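Side-chain contacts in predicted protein (Acinetobacter sp. RUH2624, PDB 4MEA), which probably hydrolyses epoxides as a secreted alpha/beta hydrolase of the Cif virulence factor type: residues Gly99-Asp104 and Glu109-Ile114; Asp158-Ile161 and Ala165-Glu168; Glu228-Arg233 and Lys237-Tyr242. All coordinates share one frame; numbering follows the deposited sequence.

How the contacts relate
The touching residues of contact 2 are all buried, those of contact 1 mostly so, and contact 3 grades from a buried tyrosine to exposed basic side chains. Contact 1 belongs to the alpha/beta hydrolase core, between the loop after strand 87-90 and helix 108-123. Contacts 2 and 3 fall between strands 151-157 and 267-272: the first is the exit from the core strand, the second the start of helix 233-244. Contacts 1 and 3 meet directly, Thr111 CG2 lying 3.6 Å from Tyr242 CE1, whereas contact 2 touches neither. Methyl packing recurs in all three, but contact 1 adds a bridging water and contact 3 a backbone hydrogen bond.

Contact 1: Gly99-Asp104 and Glu109-Ile114; sequences GPILND and ENTSKI
Ile101 pushes its side chain at the first turns of helix 108-123, where Asn110, Thr111 and Ile114 receive it. With CG1 set anti to its carbonyl carbon (chi1 -58°) and the chain extended beyond, CD1 reaches forward to Ile114 CD1 at 3.5 Å and to Thr111 CG2 at 4.0 Å. The other branch, CG2, meets the amide of Asn110, approaching ND2 to 3.6 Å from the opposite direction. This is packing alone; the amide has its polar partners in Asp105 and a water. Asn110 ND2 donates to Asp105 O and to that water, 3.0 Å away, and the water gives a hydrogen to Asn103 OD1 at 3.1 Å. Asn103 OD1 also accepts from Asp105 N. A type I turn from Ile101 to Asp104, closed by Asp104 N to Ile101 O, holds both Ile101 and Asn103. Pro93 touches both Ile101 and Ile114, extending the apolar patch. The contact thus has an oily floor and a polar margin: the isoleucines meet through methyl groups, while water joins two amides too far apart to bond directly, so the loop is tied to helix 108-123 without any direct hydrogen bond between the segments.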
ATOM      1  N   GLY A  99     -12.942  14.513 -19.248  1.00 16.86           N
ATOM      2  CA  GLY A  99     -11.757  15.322 -18.997  1.00 13.92           C
ATOM      3  C   GLY A  99     -11.471  15.539 -17.514  1.00 13.85           C
ATOM      4  O   GLY A  99     -12.347  15.334 -16.667  1.00 11.35           O
ATOM      5  N   PRO A 100     -10.241  15.973 -17.193  1.00  9.15           N
ATOM      6  CA  PRO A 100      -9.749  16.090 -15.813  1.00 10.34           C
ATOM      7  C   PRO A 100     -10.242  17.330 -15.053  1.00 18.27           C
ATOM      8  O   PRO A 100     -10.638  18.339 -15.647  1.00 13.38           O
ATOM      9  CB  PRO A 100      -8.236  16.187 -16.008  1.00 14.39           C
ATOM     10  CG  PRO A 100      -8.089  16.882 -17.313  1.00 17.48           C
ATOM     11  CD  PRO A 100      -9.199  16.332 -18.174  1.00 17.08           C
ATOM     12  N   ILE A 101     -10.201  17.240 -13.729  1.00 16.98           N
ATOM     13  CA  ILE A 101     -10.398  18.398 -12.872  1.00 16.71           C
ATOM     14  C   ILE A 101      -9.043  19.072 -12.726  1.00 15.12           C
ATOM     15  O   ILE A 101      -8.158  18.575 -12.024  1.00 15.80           O
ATOM     16  CB  ILE A 101     -10.940  18.002 -11.487  1.00 14.26           C
ATOM     17  CG1 ILE A 101     -12.267  17.246 -11.639  1.00 16.51           C
ATOM     18  CG2 ILE A 101     -11.105  19.236 -10.595  1.00 11.91           C
ATOM     19  CD1 ILE A 101     -12.964  16.921 -10.307  1.00 15.99           C
ATOM     20  N   LEU A 102      -8.890  20.204 -13.403  1.00 16.33           N
ATOM     21  CA  LEU A 102      -7.588  20.855 -13.567  1.00 25.20           C
ATOM     22  C   LEU A 102      -6.887  21.277 -12.266  1.00 20.84           C
ATOM     23  O   LEU A 102      -5.652  21.263 -12.194  1.00 24.51           O
ATOM     24  CB  LEU A 102      -7.727  22.049 -14.516  1.00 33.00           C
ATOM     25  CG  LEU A 102      -8.178  21.653 -15.924  1.00 33.85           C
ATOM     26  CD1 LEU A 102      -8.532  22.877 -16.762  1.00 36.26           C
ATOM     27  CD2 LEU A 102      -7.093  20.812 -16.595  1.00 27.50           C
ATOM     28  N   ASN A 103      -7.657  21.657 -11.248  1.00 17.85           N
ATOM     29  CA  ASN A 103      -7.047  22.044  -9.967  1.00 18.82           C
ATOM     30  C   ASN A 103      -6.837  20.867  -9.015  1.00 17.22           C
ATOM     31  O   ASN A 103      -6.448  21.049  -7.859  1.00 15.99           O
ATOM     32  CB  ASN A 103      -7.824  23.173  -9.282  1.00 22.85           C
ATOM     33  CG  ASN A 103      -9.124  22.704  -8.656  1.00 24.42           C
ATOM     34  OD1 ASN A 103      -9.579  21.587  -8.896  1.00 19.80           O
ATOM     35  ND2 ASN A 103      -9.736  23.570  -7.851  1.00 17.22           N
ATOM     36  N   ASP A 104      -7.094  19.661  -9.516  1.00 15.45           N
ATOM     37  CA  ASP A 104      -6.816  18.430  -8.778  1.00 16.25           C
ATOM     38  C   ASP A 104      -7.719  18.244  -7.558  1.00 13.12           C
ATOM     39  O   ASP A 104      -7.436  17.416  -6.692  1.00 12.82           O
ATOM     40  CB  ASP A 104      -5.342  18.372  -8.352  1.00 21.15           C
ATOM     41  CG  ASP A 104      -4.840  16.948  -8.178  1.00 27.18           C
ATOM     42  OD1 ASP A 104      -5.251  16.073  -8.976  1.00 18.36           O
ATOM     43  OD2 ASP A 104      -4.033  16.704  -7.252  1.00 28.60           O
ATOM     44  N   GLU A 109     -17.231  16.659  -2.498  1.00 10.67           N
ATOM     45  CA  GLU A 109     -18.024  17.866  -2.750  1.00 12.06           C
ATOM     46  C   GLU A 109     -17.851  18.379  -4.174  1.00 11.03           C
ATOM     47  O   GLU A 109     -18.832  18.711  -4.846  1.00 13.22           O
ATOM     48  CB  GLU A 109     -17.674  18.977  -1.757  1.00 15.35           C
ATOM     49  CG  GLU A 109     -18.140  18.712  -0.331  1.00 30.28           C
ATOM     50  CD  GLU A 109     -19.634  18.902  -0.146  1.00 41.15           C
ATOM     51  OE1 GLU A 109     -20.342  19.172  -1.145  1.00 44.33           O
ATOM     52  OE2 GLU A 109     -20.097  18.787   1.011  1.00 40.26           O
ATOM     53  N   ASN A 110     -16.604  18.455  -4.632  1.00 12.76           N
ATOM     54  CA  ASN A 110     -16.341  18.948  -5.979  1.00 13.58           C
ATOM     55  C   ASN A 110     -16.883  18.040  -7.091  1.00 19.19           C
ATOM     56  O   ASN A 110     -17.542  18.508  -8.011  1.00 13.61           O
ATOM     57  CB  ASN A 110     -14.852  19.221  -6.199  1.00 14.32           C
ATOM     58  CG  ASN A 110     -14.615  20.235  -7.308  1.00 17.35           C
ATOM     59  OD1 ASN A 110     -15.406  21.160  -7.482  1.00 16.50           O
ATOM     60  ND2 ASN A 110     -13.535  20.064  -8.063  1.00 14.40           N
ATOM     61  N   THR A 111     -16.598  16.743  -7.010  1.00 14.98           N
ATOM     62  CA  THR A 111     -17.095  15.802  -8.017  1.00  7.29           C
ATOM     63  C   THR A 111     -18.623  15.729  -7.966  1.00  7.68           C
ATOM     64  O   THR A 111     -19.282  15.574  -8.996  1.00 15.15           O
ATOM     65  CB  THR A 111     -16.490  14.385  -7.811  1.00 14.33           C
ATOM     66  OG1 THR A 111     -16.792  13.927  -6.488  1.00 10.11           O
ATOM     67  CG2 THR A 111     -14.975  14.425  -7.979  1.00 10.59           C
ATOM     68  N   SER A 112     -19.189  15.832  -6.767  1.00  9.32           N
ATOM     69  CA  SER A 112     -20.649  15.859  -6.637  1.00 14.52           C
ATOM     70  C   SER A 112     -21.245  17.088  -7.334  1.00 18.87           C
ATOM     71  O   SER A 112     -22.311  17.015  -7.968  1.00 15.29           O
ATOM     72  CB  SER A 112     -21.061  15.840  -5.165  1.00 15.30           C
ATOM     73  OG  SER A 112     -21.019  14.524  -4.630  1.00 14.33           O
ATOM     74  N   LYS A 113     -20.563  18.222  -7.205  1.00 16.00           N
ATOM     75  CA  LYS A 113     -21.029  19.450  -7.846  1.00 16.87           C
ATOM     76  C   LYS A 113     -20.981  19.324  -9.371  1.00 16.84           C
ATOM     77  O   LYS A 113     -21.914  19.721 -10.070  1.00 13.71           O
ATOM     78  CB  LYS A 113     -20.208  20.665  -7.399  1.00 14.75           C
ATOM     79  CG  LYS A 113     -20.832  21.997  -7.843  1.00 25.23           C
ATOM     80  CD  LYS A 113     -19.954  23.203  -7.538  1.00 35.96           C
ATOM     81  CE  LYS A 113     -19.148  23.627  -8.767  1.00 49.40           C
ATOM     82  NZ  LYS A 113     -18.390  24.902  -8.564  1.00 49.09           N
ATOM     83  N   ILE A 114     -19.885  18.774  -9.884  1.00  9.74           N
ATOM     84  CA  ILE A 114     -19.738  18.585 -11.321  1.00 13.86           C
ATOM     85  C   ILE A 114     -20.782  17.606 -11.853  1.00 13.75           C
ATOM     86  O   ILE A 114     -21.417  17.852 -12.879  1.00 15.49           O
ATOM     87  CB  ILE A 114     -18.312  18.102 -11.680  1.00 18.42           C
ATOM     88  CG1 ILE A 114     -17.294  19.224 -11.429  1.00 13.85           C
ATOM     89  CG2 ILE A 114     -18.263  17.603 -13.135  1.00 19.16           C
ATOM     90  CD1 ILE A 114     -15.874  18.733 -11.186  1.00 10.85           C
TER
HETATM   91  O   HOH W   1     -12.451  22.360  -9.590  1.00 24.28           O

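Contact 2: Asp158-Ile161 and Ala165-Glu168; sequences DSPI and AMFE
Met166 reaches back toward Pro160 across the bend of the chain, and only its last atom makes the touch. CB leaves the short 3-10 turn in the direction of Pro160 but is still 6.2 Å from Pro160 CG. From there CG runs anti to the backbone N (chi1 -165°) and the chain stays extended through chi2, yet Met166 CG is 5.9 Å and SD 5.8 Å from Pro160 CG, so the sulfur hardly gains on the ring and is not the contacting atom. The bend comes at the sulfur. A chi3 of -87° turns the terminal methyl aside, so that CE settles 4.1 Å from Pro160 CG, the outermost carbon of the ring. The same methyl lies 4.5 Å from Ile161 C, at the edge of the backbone just beyond the proline. The two side chains cross at about a right angle, a loose apolar touch with no hydrogen bond between the segments. Met166 also packs on His246 and Ile250 of helix 246-258, while Pro160 rests on Glu283 of helix 279-288. Ile161 points away from Met166 and packs among Leu280, Met284 and Phe288 of that second helix. Next along the chain, Phe167 packs on Thr173 of the second subunit. At the start of segment 158-161, Asp158 OD2 is hydrogen-bonded to His305 ND1 and Val276 N, and OD1 to Gly272 N. An acid directly after strand 151-157, bonded to His305, with Ser159 touching both that histidine and Asp134, is consistent with the Asp-His-Asp catalytic triad of alpha/beta hydrolase epoxide hydrolases, and Pro160 and Met166 pack where the chain leaves this probable site.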
ATOM      1  N   ASP A 158     -20.361  -2.220  -2.995  1.00 13.57           N
ATOM      2  CA  ASP A 158     -19.098  -2.795  -2.495  1.00 13.79           C
ATOM      3  C   ASP A 158     -18.173  -1.874  -1.695  1.00 13.84           C
ATOM      4  O   ASP A 158     -17.921  -2.140  -0.524  1.00 13.95           O
ATOM      5  CB  ASP A 158     -18.312  -3.545  -3.594  1.00 10.75           C
ATOM      6  CG  ASP A 158     -17.550  -4.750  -3.039  1.00 13.81           C
ATOM      7  OD1 ASP A 158     -18.128  -5.482  -2.209  1.00 14.54           O
ATOM      8  OD2 ASP A 158     -16.370  -4.954  -3.392  1.00 10.72           O
ATOM      9  N   SER A 159     -17.663  -0.805  -2.315  1.00  8.88           N
ATOM     10  CA  SER A 159     -16.658   0.044  -1.661  1.00  9.59           C
ATOM     11  C   SER A 159     -17.222   0.910  -0.538  1.00  7.56           C
ATOM     12  O   SER A 159     -18.394   1.296  -0.561  1.00 11.82           O
ATOM     13  CB  SER A 159     -15.949   0.949  -2.676  1.00  9.42           C
ATOM     14  OG  SER A 159     -15.223   0.186  -3.616  1.00  8.48           O
ATOM     15  N   PRO A 160     -16.383   1.226   0.453  1.00 10.63           N
ATOM     16  CA  PRO A 160     -16.841   2.113   1.521  1.00 10.09           C
ATOM     17  C   PRO A 160     -17.063   3.522   0.981  1.00 12.19           C
ATOM     18  O   PRO A 160     -16.411   3.930   0.018  1.00 12.14           O
ATOM     19  CB  PRO A 160     -15.668   2.104   2.509  1.00 10.39           C
ATOM     20  CG  PRO A 160     -14.475   1.740   1.684  1.00 15.40           C
ATOM     21  CD  PRO A 160     -14.992   0.773   0.659  1.00 13.16           C
ATOM     22  N   ILE A 161     -18.008   4.232   1.585  1.00 11.83           N
ATOM     23  CA  ILE A 161     -18.150   5.664   1.392  1.00 11.87           C
ATOM     24  C   ILE A 161     -17.107   6.289   2.314  1.00 14.82           C
ATOM     25  O   ILE A 161     -16.977   5.879   3.466  1.00 12.46           O
ATOM     26  CB  ILE A 161     -19.567   6.133   1.810  1.00 14.45           C
ATOM     27  CG1 ILE A 161     -20.630   5.468   0.929  1.00 10.87           C
ATOM     28  CG2 ILE A 161     -19.683   7.656   1.754  1.00 11.13           C
ATOM     29  CD1 ILE A 161     -22.036   5.446   1.537  1.00 11.79           C
ATOM     30  N   ALA A 165     -13.497   6.018   9.165  1.00  9.08           N
ATOM     31  CA  ALA A 165     -12.954   4.659   9.162  1.00 10.55           C
ATOM     32  C   ALA A 165     -11.922   4.445   8.044  1.00 14.57           C
ATOM     33  O   ALA A 165     -11.124   3.506   8.086  1.00 10.65           O
ATOM     34  CB  ALA A 165     -14.078   3.630   9.076  1.00 12.76           C
ATOM     35  N   MET A 166     -11.929   5.325   7.052  1.00 10.52           N
ATOM     36  CA  MET A 166     -10.961   5.230   5.965  1.00  9.13           C
ATOM     37  C   MET A 166      -9.566   5.610   6.473  1.00 12.01           C
ATOM     38  O   MET A 166      -8.554   5.332   5.823  1.00 11.85           O
ATOM     39  CB  MET A 166     -11.400   6.113   4.787  1.00  8.25           C
ATOM     40  CG  MET A 166     -10.691   5.845   3.467  1.00 11.99           C
ATOM     41  SD  MET A 166     -11.514   6.702   2.090  1.00 15.24           S
ATOM     42  CE  MET A 166     -12.766   5.492   1.636  1.00  8.34           C
ATOM     43  N   PHE A 167      -9.520   6.246   7.644  1.00  6.72           N
ATOM     44  CA  PHE A 167      -8.263   6.548   8.316  1.00  8.05           C
ATOM     45  C   PHE A 167      -7.831   5.372   9.192  1.00 11.77           C
ATOM     46  O   PHE A 167      -6.849   5.465   9.946  1.00  9.39           O
ATOM     47  CB  PHE A 167      -8.409   7.795   9.194  1.00  7.19           C
ATOM     48  CG  PHE A 167      -8.530   9.078   8.418  1.00 10.99           C
ATOM     49  CD1 PHE A 167      -7.913   9.220   7.190  1.00  7.90           C
ATOM     50  CD2 PHE A 167      -9.259  10.143   8.925  1.00 17.66           C
ATOM     51  CE1 PHE A 167      -8.021  10.411   6.469  1.00 17.09           C
ATOM     52  CE2 PHE A 167      -9.368  11.340   8.215  1.00 16.40           C
ATOM     53  CZ  PHE A 167      -8.750  11.470   6.987  1.00 14.90           C
ATOM     54  N   GLU A 168      -8.570   4.271   9.100  1.00 13.29           N
ATOM     55  CA  GLU A 168      -8.330   3.119   9.971  1.00  9.60           C
ATOM     56  C   GLU A 168      -8.143   1.793   9.227  1.00 10.34           C
ATOM     57  O   GLU A 168      -7.540   0.864   9.770  1.00 11.04           O
ATOM     58  CB  GLU A 168      -9.459   2.994  10.997  1.00 14.03           C
ATOM     59  CG  GLU A 168      -9.529   4.177  11.953  1.00 25.44           C
ATOM     60  CD  GLU A 168     -10.837   4.236  12.719  1.00 46.06           C
ATOM     61  OE1 GLU A 168     -11.718   3.385  12.465  1.00 48.39           O
ATOM     62  OE2 GLU A 168     -10.987   5.141  13.570  1.00 57.10           O
TER

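Contact 3: Glu228-Arg233 and Lys237-Tyr242; sequences EPYSTR and KAAFGY
Tyr230 brings the edge of its ring against the methyl of Ala239, with CE1 4.1 Å from Ala239 CB and the methyl near the plane of the ring. Its first torsion (chi1 -71°) puts CG anti to the carbonyl carbon and swings the ring toward helix 233-244, although CB itself starts off to the side. Beyond the edge contact, the hydroxyl is hydrogen-bonded to Ser69 O, and the ring also meets Phe204. The segments follow one another into an alpha helix: Thr232 sits at the N-cap position, and the opening turn is closed by Lys237 N donating to Arg233 O at 2.7 Å, with an N-H...O angle of 160°. This helix belongs to the helical insertion between strands 151-157 and 267-272, consistent with the cap domain of epoxide hydrolases; the bond from Tyr230, in the loop before it, to Ser69 joins the insertion to the loop after strand 61-64. On the more exposed side, Lys237 CB lies 3.2 Å from Arg233 O before the rest of the chain extends away. Arg233 NE makes a salt bridge with Glu193 of helix 191-198, a residue Lys237 touches too, and Arg233 NH2 and Lys237 NZ stay 6.9 Å apart.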
ATOM      1  N   GLU A 228      -7.118  -0.471 -20.982  1.00  6.58           N
ATOM      2  CA  GLU A 228      -6.868   0.586 -21.959  1.00  9.53           C
ATOM      3  C   GLU A 228      -7.287   1.971 -21.460  1.00  9.58           C
ATOM      4  O   GLU A 228      -6.580   2.955 -21.717  1.00  8.46           O
ATOM      5  CB  GLU A 228      -7.523   0.265 -23.315  1.00 11.72           C
ATOM      6  CG  GLU A 228      -7.286   1.325 -24.400  1.00  9.21           C
ATOM      7  CD  GLU A 228      -8.362   2.400 -24.441  1.00 12.02           C
ATOM      8  OE1 GLU A 228      -9.419   2.230 -23.790  1.00 11.31           O
ATOM      9  OE2 GLU A 228      -8.152   3.421 -25.139  1.00 12.31           O
ATOM     10  N   PRO A 229      -8.425   2.065 -20.741  1.00  6.14           N
ATOM     11  CA  PRO A 229      -8.853   3.396 -20.281  1.00 10.04           C
ATOM     12  C   PRO A 229      -7.954   3.977 -19.189  1.00 16.09           C
ATOM     13  O   PRO A 229      -8.050   5.171 -18.887  1.00  8.35           O
ATOM     14  CB  PRO A 229     -10.263   3.143 -19.728  1.00 13.63           C
ATOM     15  CG  PRO A 229     -10.723   1.895 -20.416  1.00 13.94           C
ATOM     16  CD  PRO A 229      -9.474   1.054 -20.520  1.00 10.41           C
ATOM     17  N   TYR A 230      -7.083   3.143 -18.626  1.00 10.70           N
ATOM     18  CA  TYR A 230      -6.193   3.549 -17.530  1.00  6.09           C
ATOM     19  C   TYR A 230      -4.726   3.373 -17.932  1.00 12.31           C
ATOM     20  O   TYR A 230      -3.869   3.084 -17.095  1.00 15.67           O
ATOM     21  CB  TYR A 230      -6.486   2.711 -16.272  1.00  8.68           C
ATOM     22  CG  TYR A 230      -7.801   3.055 -15.621  1.00  7.11           C
ATOM     23  CD1 TYR A 230      -7.872   4.026 -14.620  1.00 10.19           C
ATOM     24  CD2 TYR A 230      -8.982   2.428 -16.017  1.00 10.45           C
ATOM     25  CE1 TYR A 230      -9.083   4.364 -14.029  1.00  9.74           C
ATOM     26  CE2 TYR A 230     -10.198   2.757 -15.433  1.00  9.82           C
ATOM     27  CZ  TYR A 230     -10.246   3.719 -14.445  1.00  7.25           C
ATOM     28  OH  TYR A 230     -11.451   4.044 -13.864  1.00  8.40           O
ATOM     29  N   SER A 231      -4.437   3.551 -19.218  1.00 12.25           N
ATOM     30  CA  SER A 231      -3.131   3.175 -19.741  1.00 11.49           C
ATOM     31  C   SER A 231      -2.190   4.355 -19.967  1.00 12.13           C
ATOM     32  O   SER A 231      -1.085   4.163 -20.474  1.00 19.09           O
ATOM     33  CB  SER A 231      -3.284   2.367 -21.030  1.00  7.06           C
ATOM     34  OG  SER A 231      -3.930   3.134 -22.045  1.00 11.43           O
ATOM     35  N   THR A 232      -2.617   5.562 -19.601  1.00  9.60           N
ATOM     36  CA  THR A 232      -1.780   6.749 -19.756  1.00 13.43           C
ATOM     37  C   THR A 232      -1.632   7.517 -18.444  1.00 19.37           C
ATOM     38  O   THR A 232      -2.497   7.427 -17.567  1.00 13.82           O
ATOM     39  CB  THR A 232      -2.339   7.689 -20.853  1.00 13.17           C
ATOM     40  OG1 THR A 232      -3.722   7.946 -20.596  1.00 14.13           O
ATOM     41  CG2 THR A 232      -2.223   7.034 -22.229  1.00 14.66           C
ATOM     42  N   ARG A 233      -0.535   8.269 -18.310  1.00 12.17           N
ATOM     43  CA  ARG A 233      -0.295   9.060 -17.099  1.00 10.21           C
ATOM     44  C   ARG A 233      -1.451  10.003 -16.771  1.00 16.12           C
ATOM     45  O   ARG A 233      -1.793  10.197 -15.598  1.00 13.81           O
ATOM     46  CB  ARG A 233       0.996   9.887 -17.206  1.00 16.22           C
ATOM     47  CG  ARG A 233       2.264   9.119 -17.542  1.00 20.19           C
ATOM     48  CD  ARG A 233       3.241   9.017 -16.377  1.00 25.64           C
ATOM     49  NE  ARG A 233       3.351  10.206 -15.523  1.00 19.96           N
ATOM     50  CZ  ARG A 233       4.419  11.004 -15.451  1.00 17.93           C
ATOM     51  NH1 ARG A 233       5.485  10.780 -16.204  1.00 19.31           N
ATOM     52  NH2 ARG A 233       4.426  12.035 -14.616  1.00 16.11           N
ATOM     53  N   LYS A 237      -3.198   9.833 -13.358  1.00  6.47           N
ATOM     54  CA  LYS A 237      -3.126  11.007 -12.485  1.00 15.19           C
ATOM     55  C   LYS A 237      -4.516  11.383 -11.942  1.00 11.51           C
ATOM     56  O   LYS A 237      -4.684  11.622 -10.744  1.00 10.80           O
ATOM     57  CB  LYS A 237      -2.500  12.199 -13.209  1.00 10.77           C
ATOM     58  CG  LYS A 237      -2.224  13.398 -12.299  1.00 12.27           C
ATOM     59  CD  LYS A 237      -1.652  14.570 -13.088  1.00 19.39           C
ATOM     60  CE  LYS A 237      -1.237  15.702 -12.152  1.00 34.69           C
ATOM     61  NZ  LYS A 237      -0.388  16.716 -12.838  1.00 42.86           N
ATOM     62  N   ALA A 238      -5.507  11.429 -12.829  1.00  8.19           N
ATOM     63  CA  ALA A 238      -6.886  11.704 -12.430  1.00  7.50           C
ATOM     64  C   ALA A 238      -7.410  10.655 -11.441  1.00  8.21           C
ATOM     65  O   ALA A 238      -7.957  10.994 -10.391  1.00  7.53           O
ATOM     66  CB  ALA A 238      -7.772  11.754 -13.651  1.00 13.86           C
ATOM     67  N   ALA A 239      -7.258   9.380 -11.786  1.00  7.25           N
ATOM     68  CA  ALA A 239      -7.690   8.315 -10.890  1.00  8.18           C
ATOM     69  C   ALA A 239      -7.118   8.513  -9.488  1.00  8.38           C
ATOM     70  O   ALA A 239      -7.828   8.404  -8.483  1.00 10.41           O
ATOM     71  CB  ALA A 239      -7.275   6.953 -11.444  1.00  9.92           C
ATOM     72  N   PHE A 240      -5.827   8.797  -9.408  1.00  9.54           N
ATOM     73  CA  PHE A 240      -5.202   8.866  -8.095  1.00 11.69           C
ATOM     74  C   PHE A 240      -5.476  10.214  -7.413  1.00  9.63           C
ATOM     75  O   PHE A 240      -5.273  10.367  -6.205  1.00  8.57           O
ATOM     76  CB  PHE A 240      -3.714   8.472  -8.166  1.00  8.65           C
ATOM     77  CG  PHE A 240      -3.485   7.082  -8.752  1.00 10.72           C
ATOM     78  CD1 PHE A 240      -4.316   6.024  -8.405  1.00  7.28           C
ATOM     79  CD2 PHE A 240      -2.471   6.849  -9.670  1.00  5.68           C
ATOM     80  CE1 PHE A 240      -4.117   4.752  -8.949  1.00  9.20           C
ATOM     81  CE2 PHE A 240      -2.272   5.585 -10.216  1.00  8.09           C
ATOM     82  CZ  PHE A 240      -3.096   4.534  -9.850  1.00  9.24           C
ATOM     83  N   GLY A 241      -5.997  11.181  -8.169  1.00  6.21           N
ATOM     84  CA  GLY A 241      -6.495  12.395  -7.534  1.00  4.96           C
ATOM     85  C   GLY A 241      -7.614  12.104  -6.533  1.00  6.87           C
ATOM     86  O   GLY A 241      -7.692  12.746  -5.482  1.00  6.60           O
ATOM     87  N   TYR A 242      -8.489  11.145  -6.851  1.00 10.55           N
ATOM     88  CA  TYR A 242      -9.563  10.769  -5.923  1.00  8.09           C
ATOM     89  C   TYR A 242      -8.961  10.301  -4.615  1.00  8.02           C
ATOM     90  O   TYR A 242      -9.493  10.583  -3.540  1.00 11.70           O
ATOM     91  CB  TYR A 242     -10.477   9.683  -6.520  1.00  8.72           C
ATOM     92  CG  TYR A 242     -11.345  10.211  -7.642  1.00  8.31           C
ATOM     93  CD1 TYR A 242     -12.615  10.718  -7.381  1.00  4.71           C
ATOM     94  CD2 TYR A 242     -10.877  10.239  -8.951  1.00 10.04           C
ATOM     95  CE1 TYR A 242     -13.412  11.219  -8.403  1.00 12.35           C
ATOM     96  CE2 TYR A 242     -11.661  10.752  -9.979  1.00 13.05           C
ATOM     97  CZ  TYR A 242     -12.927  11.240  -9.696  1.00 11.27           C
ATOM     98  OH  TYR A 242     -13.712  11.752 -10.708  1.00  9.18           O
TER